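PDB 6QAZ: cyanophage-like gp41-1 intein from Metagenome, which probably carries out protein splicing, excising itself and joining the flanking polypeptides with a peptide bond; in nature it occurs as two separate halves. Local coordinates for residues I20-L28 against N36-K44. Numbering follows the deposited sequence.
Sequences ISNIQVGDL and NEVLNVFPK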
# COMPACT_ATOMS: atom_id res chain seq x y z
N ILE A 20 1.96 -5.96 -8.03
CA ILE A 20 3.22 -5.48 -7.47
C ILE A 20 4.29 -6.56 -7.55
O ILE A 20 5.48 -6.22 -7.62
CB ILE A 20 2.99 -4.91 -6.07
CG1 ILE A 20 4.15 -4.01 -5.65
CG2 ILE A 20 2.66 -5.98 -5.07
CD1 ILE A 20 3.94 -3.32 -4.34
N SER A 21 3.92 -7.83 -7.53
CA SER A 21 4.89 -8.92 -7.70
C SER A 21 5.61 -8.86 -9.05
O SER A 21 6.64 -9.51 -9.18
CB SER A 21 4.18 -10.26 -7.58
OG SER A 21 3.23 -10.40 -8.64
N ASN A 22 5.07 -8.13 -10.02
CA ASN A 22 5.67 -8.03 -11.35
C ASN A 22 6.45 -6.71 -11.51
O ASN A 22 7.03 -6.52 -12.57
CB ASN A 22 4.60 -8.18 -12.42
CG ASN A 22 3.96 -9.55 -12.43
OD1 ASN A 22 4.62 -10.54 -12.12
ND2 ASN A 22 2.68 -9.64 -12.77
N ILE A 23 6.44 -5.84 -10.53
CA ILE A 23 7.14 -4.54 -10.62
C ILE A 23 8.65 -4.79 -10.58
O ILE A 23 9.15 -5.65 -9.85
CB ILE A 23 6.66 -3.63 -9.49
CG1 ILE A 23 5.27 -3.09 -9.79
CG2 ILE A 23 7.66 -2.52 -9.16
CD1 ILE A 23 5.22 -2.04 -10.87
N GLN A 24 9.35 -3.98 -11.35
CA GLN A 24 10.83 -4.03 -11.41
C GLN A 24 11.39 -2.64 -11.19
O GLN A 24 10.71 -1.62 -11.41
CB GLN A 24 11.27 -4.72 -12.69
CG GLN A 24 10.89 -3.95 -13.91
CD GLN A 24 11.14 -4.86 -15.08
OE1 GLN A 24 10.22 -5.34 -15.73
NE2 GLN A 24 12.40 -5.15 -15.31
N VAL A 25 12.63 -2.60 -10.78
CA VAL A 25 13.35 -1.32 -10.68
C VAL A 25 13.26 -0.62 -12.03
O VAL A 25 13.44 -1.23 -13.08
CB VAL A 25 14.80 -1.53 -10.25
CG1 VAL A 25 15.62 -0.24 -10.38
CG2 VAL A 25 14.90 -2.12 -8.85
N GLY A 26 12.99 0.68 -11.96
CA GLY A 26 12.81 1.52 -13.15
C GLY A 26 11.38 1.69 -13.58
O GLY A 26 11.11 2.61 -14.36
N ASP A 27 10.46 0.84 -13.12
CA ASP A 27 9.03 1.09 -13.36
C ASP A 27 8.64 2.42 -12.72
O ASP A 27 9.31 2.93 -11.82
CB ASP A 27 8.14 0.00 -12.76
CG ASP A 27 7.75 -1.17 -13.65
OD1 ASP A 27 7.24 -0.96 -14.76
OD2 ASP A 27 7.99 -2.33 -13.21
N LEU A 28 7.55 2.97 -13.20
CA LEU A 28 6.93 4.19 -12.66
C LEU A 28 5.55 3.84 -12.11
O LEU A 28 4.79 3.16 -12.81
CB LEU A 28 6.82 5.21 -13.79
CG LEU A 28 8.14 5.88 -14.20
CD1 LEU A 28 8.00 6.54 -15.54
CD2 LEU A 28 8.60 6.89 -13.15
N ASN A 36 6.09 8.02 -9.42
CA ASN A 36 7.36 7.85 -8.73
C ASN A 36 8.12 6.67 -9.30
O ASN A 36 7.51 5.63 -9.65
CB ASN A 36 7.14 7.69 -7.23
CG ASN A 36 6.60 8.93 -6.57
OD1 ASN A 36 6.97 10.06 -6.97
ND2 ASN A 36 5.74 8.79 -5.58
N GLU A 37 9.44 6.79 -9.44
CA GLU A 37 10.27 5.69 -9.97
C GLU A 37 10.46 4.64 -8.89
O GLU A 37 10.77 4.97 -7.74
CB GLU A 37 11.66 6.22 -10.36
CG GLU A 37 12.53 5.12 -10.93
CD GLU A 37 13.99 5.38 -11.21
OE1 GLU A 37 14.58 4.49 -11.90
OE2 GLU A 37 14.53 6.42 -10.70
N VAL A 38 10.39 3.38 -9.28
CA VAL A 38 10.73 2.27 -8.40
C VAL A 38 12.27 2.17 -8.34
O VAL A 38 12.92 1.88 -9.35
CB VAL A 38 10.11 0.97 -8.88
CG1 VAL A 38 10.51 -0.18 -7.97
CG2 VAL A 38 8.59 1.10 -8.95
N LEU A 39 12.81 2.46 -7.17
CA LEU A 39 14.25 2.49 -6.93
C LEU A 39 14.77 1.16 -6.42
O LEU A 39 15.94 0.84 -6.63
CB LEU A 39 14.58 3.59 -5.91
CG LEU A 39 14.16 4.99 -6.30
CD1 LEU A 39 14.51 5.98 -5.23
CD2 LEU A 39 14.78 5.38 -7.62
N ASN A 40 13.93 0.40 -5.71
CA ASN A 40 14.35 -0.90 -5.14
C ASN A 40 13.15 -1.81 -5.14
O ASN A 40 12.03 -1.39 -4.87
CB ASN A 40 14.82 -0.79 -3.69
CG ASN A 40 15.93 0.19 -3.47
OD1 ASN A 40 15.67 1.41 -3.41
ND2 ASN A 40 17.13 -0.33 -3.37
N VAL A 41 13.44 -3.08 -5.38
CA VAL A 41 12.50 -4.18 -5.09
C VAL A 41 13.22 -5.05 -4.08
O VAL A 41 14.20 -5.73 -4.42
CB VAL A 41 12.04 -4.93 -6.33
CG1 VAL A 41 11.09 -6.04 -5.94
CG2 VAL A 41 11.42 -3.99 -7.34
N PHE A 42 12.81 -4.95 -2.83
CA PHE A 42 13.48 -5.68 -1.74
C PHE A 42 13.08 -7.14 -1.85
O PHE A 42 12.14 -7.50 -2.53
CB PHE A 42 13.12 -5.06 -0.39
CG PHE A 42 13.49 -3.60 -0.29
CD1 PHE A 42 14.82 -3.20 -0.24
CD2 PHE A 42 12.51 -2.63 -0.22
CE1 PHE A 42 15.14 -1.85 -0.14
CE2 PHE A 42 12.86 -1.29 -0.11
CZ PHE A 42 14.16 -0.92 -0.08
N PRO A 43 13.78 -8.05 -1.15
CA PRO A 43 13.41 -9.45 -1.25
C PRO A 43 12.00 -9.72 -0.76
O PRO A 43 11.54 -9.11 0.19
CB PRO A 43 14.44 -10.16 -0.38
CG PRO A 43 15.62 -9.24 -0.38
CD PRO A 43 15.02 -7.85 -0.40
N LYS A 44 11.35 -10.65 -1.43
CA LYS A 44 10.07 -11.17 -0.95
C LYS A 44 10.30 -11.76 0.45
O LYS A 44 11.34 -12.31 0.72
CB LYS A 44 9.55 -12.37 -1.75
CG LYS A 44 8.53 -12.09 -2.82
CD LYS A 44 8.42 -13.19 -3.85
CE LYS A 44 8.46 -14.61 -3.30
NZ LYS A 44 8.16 -15.62 -4.33
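V38 of strand 34-41 packs against the turn Q24-D27 with both backbone and side chain. V38 N donates to D27 O at 2.8 Å. In return V38 O accepts from G26 N at 2.9 Å, and both bonds are nearly straight, so the strand and the end of the turn are tied at one residue. The V38 side chain points at the loop: CG2 touches I23 CG2 at 3.7 Å, and CG1 lies against Q24 O. A short branched residue suits this buried place, filling it while keeping the extended backbone.

V25, an exposed residue, rests on the strand's backbone. In one of its two conformers CG2, anti to the carbonyl carbon, reaches L39 O at 3.8 Å. Glycine at G26 readily takes the positive phi (95°) of the type II turn, closed by D27 N to Q24 O (3.0 Å). In one conformer of D27, OD2 also accepts from Q24 N and OD1 forms a salt bridge with K18 NZ.

Beyond the turn, the branched end of L28 suits reaching across to E37, CD2 lying 3.8 Å from E37 CA; the two form an antiparallel non-hydrogen-bonded pair. The turn thus leads into the hairpin of strands 28-31 and 34-41, part of the all-beta HINT fold of inteins.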